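Local structure of adenylation domain (Streptomyces sp., 5N9X) at residues V452-F458 / V521-D526; R464-T470 / P499-L505; H403-L407 / Y418-A422; A441-H445 / L485-V489. The protein belongs to the ANL superfamily of AMP-binding enzymes, joins a large AMP-binding portion to a small C-terminal domain, and holds ATP and threonine. All blocks are in the same frame, centred on the assembly; numbering follows the deposited sequence.

Contact 1. Residues V452-F458 / V521-D526; sequences VVWVHEF and VARAFD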
# COMPACT_ATOMS: atom_id res chain seq x y z
N VAL A 452 5.75 -14.78 -11.66
CA VAL A 452 6.86 -14.40 -10.79
C VAL A 452 8.12 -15.11 -11.27
O VAL A 452 8.14 -16.35 -11.34
CB VAL A 452 6.59 -14.77 -9.32
CG1 VAL A 452 7.82 -14.51 -8.44
CG2 VAL A 452 5.38 -14.03 -8.82
N VAL A 453 9.15 -14.35 -11.61
CA VAL A 453 10.38 -14.95 -12.13
C VAL A 453 11.52 -14.62 -11.18
O VAL A 453 11.70 -13.46 -10.81
CB VAL A 453 10.72 -14.43 -13.55
CG1 VAL A 453 12.04 -15.04 -14.03
CG2 VAL A 453 9.61 -14.74 -14.53
N TRP A 454 12.28 -15.63 -10.77
CA TRP A 454 13.44 -15.36 -9.91
C TRP A 454 14.62 -16.31 -10.15
O TRP A 454 14.50 -17.32 -10.84
CB TRP A 454 13.02 -15.40 -8.43
CG TRP A 454 12.75 -16.76 -7.87
CD1 TRP A 454 13.55 -17.47 -7.01
CD2 TRP A 454 11.60 -17.56 -8.11
NE1 TRP A 454 12.95 -18.67 -6.70
CE2 TRP A 454 11.75 -18.75 -7.36
CE3 TRP A 454 10.45 -17.39 -8.89
CZ2 TRP A 454 10.80 -19.76 -7.37
CZ3 TRP A 454 9.50 -18.39 -8.91
CH2 TRP A 454 9.68 -19.57 -8.15
N VAL A 455 15.77 -15.96 -9.60
CA VAL A 455 16.90 -16.88 -9.56
C VAL A 455 16.71 -17.80 -8.36
O VAL A 455 16.53 -17.36 -7.24
CB VAL A 455 18.25 -16.15 -9.49
CG1 VAL A 455 19.41 -17.15 -9.46
CG2 VAL A 455 18.40 -15.23 -10.70
N HIS A 456 16.70 -19.10 -8.59
CA HIS A 456 16.53 -20.04 -7.49
C HIS A 456 17.80 -20.83 -7.22
O HIS A 456 18.40 -21.37 -8.15
CB HIS A 456 15.38 -21.00 -7.79
CG HIS A 456 14.92 -21.78 -6.61
ND1 HIS A 456 14.07 -21.24 -5.66
CD2 HIS A 456 15.15 -23.06 -6.24
CE1 HIS A 456 13.81 -22.16 -4.75
NE2 HIS A 456 14.45 -23.27 -5.08
N GLU A 457 18.20 -20.90 -5.96
CA GLU A 457 19.36 -21.73 -5.62
C GLU A 457 18.92 -23.17 -5.42
O GLU A 457 18.34 -23.52 -4.39
CB GLU A 457 20.07 -21.19 -4.38
CG GLU A 457 21.59 -21.25 -4.47
CD GLU A 457 22.26 -21.17 -3.10
OE1 GLU A 457 22.65 -22.24 -2.58
OE2 GLU A 457 22.43 -20.04 -2.56
N PHE A 458 19.17 -24.02 -6.41
CA PHE A 458 18.79 -25.43 -6.33
C PHE A 458 19.79 -26.08 -5.39
O PHE A 458 19.45 -26.92 -4.54
CB PHE A 458 18.80 -26.08 -7.71
CG PHE A 458 17.63 -25.70 -8.57
CD1 PHE A 458 17.65 -24.54 -9.33
CD2 PHE A 458 16.49 -26.51 -8.62
CE1 PHE A 458 16.57 -24.17 -10.11
CE2 PHE A 458 15.40 -26.15 -9.41
CZ PHE A 458 15.45 -24.98 -10.15
N VAL A 521 6.77 -17.76 -3.02
CA VAL A 521 6.68 -18.52 -4.25
C VAL A 521 7.89 -19.44 -4.31
O VAL A 521 7.78 -20.62 -4.62
CB VAL A 521 6.57 -17.60 -5.49
CG1 VAL A 521 6.81 -18.38 -6.74
CG2 VAL A 521 5.19 -16.97 -5.54
N ALA A 522 9.05 -18.89 -3.99
CA ALA A 522 10.29 -19.66 -3.96
C ALA A 522 10.21 -20.86 -3.01
O ALA A 522 10.75 -21.92 -3.32
CB ALA A 522 11.45 -18.77 -3.57
N ARG A 523 9.52 -20.72 -1.88
CA ARG A 523 9.41 -21.83 -0.94
C ARG A 523 8.45 -22.93 -1.42
O ARG A 523 8.70 -24.12 -1.19
CB ARG A 523 8.99 -21.33 0.45
CG ARG A 523 10.11 -20.57 1.16
CD ARG A 523 9.78 -20.30 2.62
NE ARG A 523 9.83 -18.87 2.93
CZ ARG A 523 8.76 -18.12 3.17
NH1 ARG A 523 7.55 -18.66 3.14
NH2 ARG A 523 8.90 -16.83 3.45
N ALA A 524 7.37 -22.53 -2.09
CA ALA A 524 6.40 -23.49 -2.60
C ALA A 524 7.03 -24.29 -3.74
O ALA A 524 6.81 -25.49 -3.87
CB ALA A 524 5.14 -22.76 -3.08
N PHE A 525 7.79 -23.59 -4.56
CA PHE A 525 8.50 -24.18 -5.67
C PHE A 525 9.44 -25.25 -5.15
O PHE A 525 9.39 -26.42 -5.56
CB PHE A 525 9.26 -23.09 -6.44
CG PHE A 525 10.16 -23.63 -7.50
CD1 PHE A 525 11.51 -23.92 -7.22
CD2 PHE A 525 9.69 -23.84 -8.79
CE1 PHE A 525 12.35 -24.42 -8.20
CE2 PHE A 525 10.53 -24.34 -9.78
CZ PHE A 525 11.87 -24.62 -9.48
N ASP A 526 10.29 -24.83 -4.23
CA ASP A 526 11.29 -25.71 -3.64
C ASP A 526 10.68 -27.00 -3.07
O ASP A 526 11.25 -28.08 -3.24
CB ASP A 526 12.04 -24.95 -2.55
CG ASP A 526 13.42 -25.50 -2.31
OD1 ASP A 526 13.54 -26.50 -1.58
OD2 ASP A 526 14.38 -24.94 -2.87

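Contact 2. Residues R464-T470 / P499-L505; sequences RLVCAYT and PSQYLAL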
# COMPACT_ATOMS: atom_id res chain seq x y z
N ARG A 464 19.63 -21.24 -11.02
CA ARG A 464 18.91 -21.08 -12.29
C ARG A 464 17.63 -20.24 -12.21
O ARG A 464 16.95 -20.16 -11.17
CB ARG A 464 18.56 -22.45 -12.89
CG ARG A 464 19.74 -23.36 -13.22
CD ARG A 464 19.30 -24.67 -13.89
NE ARG A 464 19.00 -25.69 -12.89
CZ ARG A 464 17.81 -26.26 -12.72
NH1 ARG A 464 16.78 -25.93 -13.50
NH2 ARG A 464 17.64 -27.18 -11.78
N LEU A 465 17.33 -19.61 -13.35
CA LEU A 465 16.09 -18.88 -13.61
C LEU A 465 14.85 -19.76 -13.55
O LEU A 465 14.74 -20.77 -14.24
CB LEU A 465 16.15 -18.23 -14.99
CG LEU A 465 16.31 -16.72 -15.04
CD1 LEU A 465 15.96 -16.20 -16.43
CD2 LEU A 465 15.45 -16.09 -13.98
N VAL A 466 13.89 -19.34 -12.73
CA VAL A 466 12.68 -20.11 -12.49
C VAL A 466 11.46 -19.19 -12.62
O VAL A 466 11.57 -17.98 -12.44
CB VAL A 466 12.76 -20.80 -11.09
CG1 VAL A 466 11.43 -21.29 -10.62
CG2 VAL A 466 13.74 -21.94 -11.16
N CYS A 467 10.32 -19.76 -13.00
CA CYS A 467 9.08 -19.00 -13.11
C CYS A 467 7.91 -19.73 -12.49
O CYS A 467 7.69 -20.91 -12.74
CB CYS A 467 8.76 -18.70 -14.57
SG CYS A 467 7.11 -17.99 -14.81
N ALA A 468 7.14 -19.00 -11.67
CA ALA A 468 5.79 -19.45 -11.34
C ALA A 468 4.78 -18.54 -12.06
O ALA A 468 5.02 -17.34 -12.26
CB ALA A 468 5.57 -19.46 -9.85
N TYR A 469 3.66 -19.11 -12.47
CA TYR A 469 2.67 -18.34 -13.21
C TYR A 469 1.27 -18.91 -12.99
O TYR A 469 1.10 -20.08 -12.64
CB TYR A 469 3.01 -18.34 -14.71
CG TYR A 469 2.80 -19.70 -15.33
CD1 TYR A 469 3.70 -20.73 -15.10
CD2 TYR A 469 1.68 -19.97 -16.11
CE1 TYR A 469 3.51 -21.97 -15.65
CE2 TYR A 469 1.48 -21.21 -16.66
CZ TYR A 469 2.40 -22.21 -16.43
OH TYR A 469 2.20 -23.45 -16.98
N THR A 470 0.26 -18.09 -13.25
CA THR A 470 -1.13 -18.48 -13.07
C THR A 470 -1.92 -18.33 -14.36
O THR A 470 -1.54 -17.54 -15.23
CB THR A 470 -1.80 -17.65 -11.96
OG1 THR A 470 -1.51 -16.27 -12.16
CG2 THR A 470 -1.25 -18.07 -10.59
N PRO A 499 13.42 -18.63 -18.59
CA PRO A 499 13.28 -19.41 -17.35
C PRO A 499 13.60 -20.88 -17.56
O PRO A 499 13.17 -21.47 -18.55
CB PRO A 499 11.81 -19.20 -16.96
CG PRO A 499 11.42 -17.91 -17.64
CD PRO A 499 12.18 -17.93 -18.94
N SER A 500 14.37 -21.45 -16.65
CA SER A 500 14.84 -22.82 -16.76
C SER A 500 13.78 -23.82 -16.31
O SER A 500 13.80 -24.98 -16.71
CB SER A 500 16.12 -23.00 -15.93
OG SER A 500 16.16 -24.28 -15.35
N GLN A 501 12.87 -23.36 -15.46
CA GLN A 501 11.83 -24.22 -14.91
C GLN A 501 10.55 -23.41 -14.72
O GLN A 501 10.62 -22.24 -14.32
CB GLN A 501 12.28 -24.87 -13.57
CG GLN A 501 11.55 -26.18 -13.20
CD GLN A 501 12.39 -27.13 -12.31
OE1 GLN A 501 13.62 -27.20 -12.43
NE2 GLN A 501 11.72 -27.86 -11.43
N TYR A 502 9.40 -24.00 -15.03
CA TYR A 502 8.10 -23.32 -14.90
C TYR A 502 7.25 -24.07 -13.92
O TYR A 502 7.23 -25.30 -13.96
CB TYR A 502 7.37 -23.25 -16.25
CG TYR A 502 8.03 -22.33 -17.23
CD1 TYR A 502 8.96 -22.82 -18.14
CD2 TYR A 502 7.71 -20.98 -17.28
CE1 TYR A 502 9.56 -21.99 -19.04
CE2 TYR A 502 8.32 -20.14 -18.19
CZ TYR A 502 9.25 -20.65 -19.07
OH TYR A 502 9.88 -19.85 -19.99
N LEU A 503 6.55 -23.35 -13.05
CA LEU A 503 5.60 -23.96 -12.12
C LEU A 503 4.24 -23.29 -12.27
O LEU A 503 4.08 -22.09 -12.03
CB LEU A 503 6.11 -23.85 -10.68
CG LEU A 503 5.18 -24.19 -9.50
CD1 LEU A 503 4.92 -25.68 -9.37
CD2 LEU A 503 5.74 -23.65 -8.19
N ALA A 504 3.24 -24.08 -12.66
CA ALA A 504 1.87 -23.57 -12.76
C ALA A 504 1.17 -23.62 -11.40
O ALA A 504 1.08 -24.68 -10.78
CB ALA A 504 1.08 -24.35 -13.80
N LEU A 505 0.69 -22.47 -10.94
CA LEU A 505 -0.04 -22.37 -9.68
C LEU A 505 -1.49 -21.94 -9.91
O LEU A 505 -1.77 -21.21 -10.88
CB LEU A 505 0.68 -21.37 -8.75
CG LEU A 505 2.03 -21.82 -8.16
CD1 LEU A 505 2.70 -20.69 -7.40
CD2 LEU A 505 1.85 -23.04 -7.27
O HOH W 1 15.46 -28.94 -11.45

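Contact 3. Residues H403-L407 / Y418-A422; sequences HSGDL and YQGRA. With ATP (adenosine-5'-triphosphate), chain D.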
# COMPACT_ATOMS: atom_id res chain seq x y z
N HIS A 403 16.55 6.30 0.16
CA HIS A 403 16.91 5.59 -1.05
C HIS A 403 15.84 4.54 -1.30
O HIS A 403 15.71 3.59 -0.54
CB HIS A 403 18.31 4.97 -0.92
CG HIS A 403 19.37 5.95 -0.50
ND1 HIS A 403 20.68 5.57 -0.27
CD2 HIS A 403 19.33 7.28 -0.28
CE1 HIS A 403 21.39 6.63 0.08
NE2 HIS A 403 20.59 7.68 0.09
N SER A 404 15.08 4.71 -2.37
CA SER A 404 13.91 3.87 -2.62
C SER A 404 14.30 2.47 -3.06
O SER A 404 13.54 1.51 -2.88
CB SER A 404 13.02 4.52 -3.68
OG SER A 404 13.55 4.34 -4.98
N GLY A 405 15.48 2.35 -3.67
CA GLY A 405 15.89 1.10 -4.28
C GLY A 405 15.10 0.83 -5.55
O GLY A 405 15.00 -0.31 -6.01
N ASP A 406 14.51 1.89 -6.11
CA ASP A 406 13.73 1.79 -7.34
C ASP A 406 14.44 2.51 -8.47
O ASP A 406 15.00 3.59 -8.27
CB ASP A 406 12.33 2.39 -7.13
CG ASP A 406 11.37 1.43 -6.44
OD1 ASP A 406 11.15 0.33 -6.98
OD2 ASP A 406 10.86 1.78 -5.36
N LEU A 407 14.41 1.92 -9.66
CA LEU A 407 15.00 2.53 -10.85
C LEU A 407 13.96 3.32 -11.66
O LEU A 407 12.92 2.78 -12.04
CB LEU A 407 15.65 1.46 -11.74
CG LEU A 407 16.66 0.55 -11.02
CD1 LEU A 407 17.24 -0.49 -11.95
CD2 LEU A 407 17.76 1.38 -10.40
N TYR A 418 8.84 4.73 -14.51
CA TYR A 418 9.32 3.72 -13.58
C TYR A 418 9.91 2.54 -14.36
O TYR A 418 9.26 1.99 -15.25
CB TYR A 418 8.19 3.24 -12.65
CG TYR A 418 8.58 2.06 -11.78
CD1 TYR A 418 9.22 2.26 -10.56
CD2 TYR A 418 8.33 0.76 -12.18
CE1 TYR A 418 9.60 1.20 -9.76
CE2 TYR A 418 8.68 -0.31 -11.40
CZ TYR A 418 9.33 -0.08 -10.19
OH TYR A 418 9.69 -1.16 -9.40
N GLN A 419 11.14 2.15 -14.00
CA GLN A 419 11.82 1.06 -14.72
C GLN A 419 11.74 -0.28 -13.98
O GLN A 419 11.35 -1.29 -14.58
CB GLN A 419 13.28 1.44 -14.99
CG GLN A 419 13.42 2.76 -15.75
CD GLN A 419 12.88 2.68 -17.17
OE1 GLN A 419 12.78 1.59 -17.76
NE2 GLN A 419 12.54 3.83 -17.74
N GLY A 420 12.09 -0.28 -12.70
CA GLY A 420 11.97 -1.48 -11.89
C GLY A 420 12.81 -1.43 -10.62
O GLY A 420 13.48 -0.44 -10.35
N ARG A 421 12.78 -2.51 -9.84
CA ARG A 421 13.53 -2.59 -8.60
C ARG A 421 14.98 -3.04 -8.80
O ARG A 421 15.22 -4.04 -9.46
CB ARG A 421 12.84 -3.55 -7.64
CG ARG A 421 11.56 -3.01 -7.08
CD ARG A 421 11.11 -3.84 -5.90
NE ARG A 421 12.10 -3.81 -4.80
CZ ARG A 421 12.50 -2.72 -4.13
NH1 ARG A 421 12.03 -1.52 -4.42
NH2 ARG A 421 13.39 -2.85 -3.16
N ALA A 422 15.93 -2.32 -8.20
CA ALA A 422 17.33 -2.74 -8.21
C ALA A 422 17.49 -4.17 -7.67
O ALA A 422 18.32 -4.93 -8.15
CB ALA A 422 18.19 -1.77 -7.42
PG ATP D . 9.75 -2.80 1.52
O1G ATP D . 10.83 -2.36 0.55
O2G ATP D . 10.17 -3.87 2.48
O3G ATP D . 9.08 -1.66 2.29
PB ATP D . 7.47 -2.91 -0.31
O1B ATP D . 8.29 -2.43 -1.51
O2B ATP D . 6.23 -3.71 -0.53
O3B ATP D . 8.59 -3.60 0.65
PA ATP D . 5.90 -0.72 0.38
O1A ATP D . 6.32 0.63 0.90
O2A ATP D . 4.54 -1.27 0.80
O3A ATP D . 7.07 -1.75 0.73
O5' ATP D . 6.03 -0.85 -1.24
C5' ATP D . 6.56 0.15 -2.11
C4' ATP D . 7.18 -0.50 -3.35
O4' ATP D . 6.20 -0.77 -4.34
C3' ATP D . 8.28 0.31 -4.01
O3' ATP D . 9.51 -0.31 -3.68
C2' ATP D . 8.03 0.21 -5.50
O2' ATP D . 8.96 -0.73 -6.04
C1' ATP D . 6.64 -0.37 -5.64
N9 ATP D . 5.68 0.63 -6.19
C8 ATP D . 4.81 1.37 -5.45
N7 ATP D . 4.05 2.19 -6.22
C5 ATP D . 4.42 1.98 -7.49
C6 ATP D . 4.01 2.53 -8.80
N6 ATP D . 3.04 3.46 -8.87
N1 ATP D . 4.63 2.06 -9.91
C2 ATP D . 5.61 1.15 -9.81
N3 ATP D . 6.05 0.58 -8.66
C4 ATP D . 5.50 0.96 -7.47

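Contact 4. Residues A441-H445 / L485-V489; sequences AVRTH and LRAHV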
# COMPACT_ATOMS: atom_id res chain seq x y z
N ALA A 441 7.32 -10.71 -20.22
CA ALA A 441 7.36 -11.57 -21.40
C ALA A 441 6.51 -12.83 -21.20
O ALA A 441 5.86 -13.29 -22.13
CB ALA A 441 8.80 -11.94 -21.75
N VAL A 442 6.54 -13.41 -20.00
CA VAL A 442 5.70 -14.55 -19.73
C VAL A 442 4.23 -14.11 -19.74
O VAL A 442 3.38 -14.76 -20.35
CB VAL A 442 6.07 -15.23 -18.39
CG1 VAL A 442 5.00 -16.23 -17.96
CG2 VAL A 442 7.43 -15.94 -18.51
N ARG A 443 3.93 -12.98 -19.11
CA ARG A 443 2.57 -12.43 -19.10
C ARG A 443 1.99 -12.14 -20.50
O ARG A 443 0.78 -12.15 -20.71
CB ARG A 443 2.54 -11.15 -18.26
CG ARG A 443 2.16 -11.37 -16.81
CD ARG A 443 2.00 -10.05 -16.07
NE ARG A 443 2.54 -10.16 -14.72
CZ ARG A 443 3.69 -9.60 -14.35
NH1 ARG A 443 4.40 -8.89 -15.22
NH2 ARG A 443 4.12 -9.74 -13.11
N THR A 444 2.88 -11.91 -21.46
CA THR A 444 2.51 -11.70 -22.87
C THR A 444 1.70 -12.88 -23.43
O THR A 444 0.97 -12.72 -24.40
CB THR A 444 3.79 -11.44 -23.72
OG1 THR A 444 4.07 -10.04 -23.72
CG2 THR A 444 3.64 -11.88 -25.13
N HIS A 445 1.76 -14.03 -22.79
CA HIS A 445 0.93 -15.16 -23.23
C HIS A 445 -0.54 -14.97 -22.85
O HIS A 445 -0.88 -14.90 -21.68
CB HIS A 445 1.45 -16.48 -22.65
CG HIS A 445 0.88 -17.69 -23.31
ND1 HIS A 445 -0.42 -18.10 -23.14
CD2 HIS A 445 1.44 -18.57 -24.17
CE1 HIS A 445 -0.64 -19.19 -23.85
NE2 HIS A 445 0.48 -19.50 -24.48
N LEU A 485 4.18 -22.49 -22.95
CA LEU A 485 4.65 -21.22 -22.42
C LEU A 485 6.12 -21.04 -22.78
O LEU A 485 6.54 -19.98 -23.26
CB LEU A 485 4.43 -21.17 -20.91
CG LEU A 485 4.76 -19.88 -20.17
CD1 LEU A 485 3.90 -18.75 -20.68
CD2 LEU A 485 4.61 -20.04 -18.65
N ARG A 486 6.89 -22.10 -22.55
CA ARG A 486 8.31 -22.14 -22.85
C ARG A 486 8.55 -21.88 -24.34
O ARG A 486 9.41 -21.08 -24.71
CB ARG A 486 8.86 -23.51 -22.42
CG ARG A 486 10.29 -23.82 -22.78
CD ARG A 486 10.63 -25.26 -22.36
NE ARG A 486 10.63 -25.48 -20.91
CZ ARG A 486 11.66 -25.22 -20.11
NH1 ARG A 486 12.78 -24.71 -20.60
NH2 ARG A 486 11.56 -25.46 -18.82
N ALA A 487 7.77 -22.54 -25.19
CA ALA A 487 7.84 -22.36 -26.64
C ALA A 487 7.55 -20.92 -27.06
O ALA A 487 8.21 -20.39 -27.95
CB ALA A 487 6.87 -23.30 -27.35
N HIS A 488 6.56 -20.31 -26.41
CA HIS A 488 6.22 -18.91 -26.68
C HIS A 488 7.30 -17.91 -26.26
O HIS A 488 7.61 -16.98 -26.99
CB HIS A 488 4.91 -18.53 -25.99
CG HIS A 488 4.64 -17.06 -25.98
ND1 HIS A 488 4.18 -16.38 -27.09
CD2 HIS A 488 4.77 -16.14 -25.00
CE1 HIS A 488 4.04 -15.10 -26.79
NE2 HIS A 488 4.39 -14.93 -25.53
N VAL A 489 7.84 -18.11 -25.07
CA VAL A 489 8.85 -17.23 -24.51
C VAL A 489 10.18 -17.28 -25.29
O VAL A 489 10.94 -16.29 -25.32
CB VAL A 489 9.06 -17.59 -23.02
CG1 VAL A 489 10.34 -17.02 -22.45
CG2 VAL A 489 7.85 -17.12 -22.20

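Contact 1. Residues V452-F458 / V521-D526
Trp-454 and His-456, on one face of strand 452-457, both pack against Phe-525 of helix 521-526. The close packing lies at the indole. Its six-membered ring turns an edge to the face of Phe-525, planes 85° apart, while CH2 presses on Val-521 CG1 at 3.4 Å and CZ2 lies 3.4 Å from Ala-522 CA. With CG folded between its backbone N and carbonyl carbon (chi1 74°), the tryptophan lies down along the strand toward His-456, and its NE1 donates to His-456 ND1 at 3.0 Å. Phe-525 in turn presents an edge to the imidazole. Its CD1 stands over the middle of that ring, 3.7 Å above the plane, and the two planes are 70° apart. Strand 463-470 completes the buried side through Val-466, which touches both Trp-454 and Phe-525.

Toward the end of the strand the packing thins. Phe-458, partly exposed, meets Phe-525 obliquely, CZ to CZ at 3.7 Å, and the exposed Glu-457 sends its carboxylate away from the helix. Asp-526 sits at this margin. Its OD2 accepts from His-456 NE2 at 2.8 Å, on the anti side of the carboxylate and close to the imidazole plane; Arg-529 adds a long, weak ion pair to the same oxygen.

Both imidazole nitrogens are thus used, ND1 as acceptor and NE2 as donor, which fixes the rotation of the ring. The chain of hydrogen bonds from indole to imidazole to carboxylate is consistent with a neutral histidine with its proton on NE2, probably polarised by the aspartate.

Contact 2. Residues R464-T470 / P499-L505
Cys-467 and Tyr-469 each exchange two backbone hydrogen bonds with strand 501-505, and these carry the parallel pairing. Cys-467 N donates to Gln-501 O at 2.8 Å, and Cys-467 O accepts from Leu-503 N at 2.7 Å. Two residues on, Tyr-469 repeats the pattern with Leu-503 O and Leu-505 N.

Around this ladder the side chains settle on two faces. On one, the phenol of Tyr-469 swings across the neighbouring strand, its CG set between backbone N and carbonyl carbon (chi1 70°); this carries the ring over Ala-504, whose CA stands over its face, 4.1 Å from the centroid. Cys-467 CB packs on Tyr-502 CD2 at 3.7 Å, with the sulfur oblique to that ring, and Pro-499 CB closes on the same cysteine carbon. On the other face Ala-468 CB meets Leu-505 CD1 at 4.0 Å.

At the start of the pair a polar group takes over. Arg-464 NH1 donates to Ser-500 OG at 2.6 Å, nearly in the guanidinium plane. A water links Arg-464 NH2 to Gln-501 OE1, and the amide lies almost coplanar with the guanidinium. Further out, Asp-462 binds Arg-464 NE in a salt bridge, Phe-458 adds a cation-pi contact to the same arginine, and Pro-480 O binds the Tyr-469 hydroxyl.

Helix 482-492 lies between the two strands in the chain and packs against Tyr-469 and Tyr-502 through Leu-485. Two adjacent parallel strands joined through a helix on one face of their sheet make a beta-alpha-beta crossover, here in the C-terminal domain.

Contact 3. Residues H403-L407 / Y418-A422
Three groups grip Asp-406 OD1: ATP O2', Tyr-418 OH and Arg-421 NH1. ATP O2' donates to OD1 at 2.6 Å. Tyr-418 OH donates to it at 3.2 Å from the anti side, well out of the carboxylate plane. The bond from Arg-421 NH1 to OD1, 3.3 Å long, is weak but part of a salt bridge. The other oxygen, OD2, accepts from ATP O3' at 3.0 Å and is also bound by Tyr-311 OH, so the carboxylate spans both ribose hydroxyls. Arg-421, bent at its third torsion (chi3 62°), curls back to bring NH1 within 2.9 Å of ATP O3'. Tyr-418 offers a face to the adenine, with ATP C2 3.5 Å above the middle of the ring, while Gly-420 N lies against the opposite face.

Gln-419 and Gly-420 both face Leu-407 in a classic beta bulge, and their N atoms reach Leu-407 O from the same face of its carbonyl plane, Gln-419 N at 2.7 Å. Ser-404 OG accepts from Asp-406 N, an ST turn just before the aspartate.

Strands 400-410 and 416-421 form a beta hairpin that presents this ATP-binding group; strand 362-367 pairs with the former and strand 336-340 with the latter.

Contact 4. Residues A441-H445 / L485-V489
His-445 and His-488 both extend CG anti to the backbone N, at chi1 -165° and 168°, which turns the two rings toward each other where helix 435-443 and the residues after it pass helix 482-492. The rings meet in a T-shaped pair: His-445 turns its CD2 edge to the face of His-488, centroids 5.4 Å apart and planes at 87°. His-445 CD2 lies 3.9 Å from His-488 CB, which sits near the plane of the His-445 ring. At the far edge of the His-488 ring, NE2 meets the methyl group of Thr-444, with CG2 at 3.2 Å, a close approach on the exposed side of the contact.

Beneath the histidines the contact becomes apolar. In this C-terminal domain the two helices lie side by side on one face of a three-stranded sheet, and helix 518-528 covers the other. Val-442 faces helix 482-492 with both branches: CG1 touches Leu-485 CD1 at 3.9 Å, the two side chains crossing at about a right angle, and CG2 touches Val-489 CG2, also at 3.9 Å. Leu-485 CD1 reaches on to His-445 CB, again at 3.9 Å, which joins the apolar layer to the histidine pair.

Val-489 rests on Tyr-502 of the sheet below. His-445 ND1 has a weak hydrogen bond with Ala-447 N, two residues on.

In the fold
Contacts 1, 2 and 4 lie together in the C-terminal domain. Contacts 1 and 2 share a sheet, their centres 8 Å apart: Val-452 N and Ala-468 O, 2.7 Å from each other, probably hydrogen-bond between the neighbouring strands. Contact 4 abuts contact 2, centres 11 Å apart, with a probable hydrogen bond from Arg-486 NH2 to Ser-500 O. Contact 3 stands apart in the ATP pocket, its centre 22 to 25 Å from the other three. The Val-452 side chain of contact 1 is nevertheless about 13 Å from ATP, and Lys-515, between strand 501-505 and helix 518-528, lines the threonine pocket.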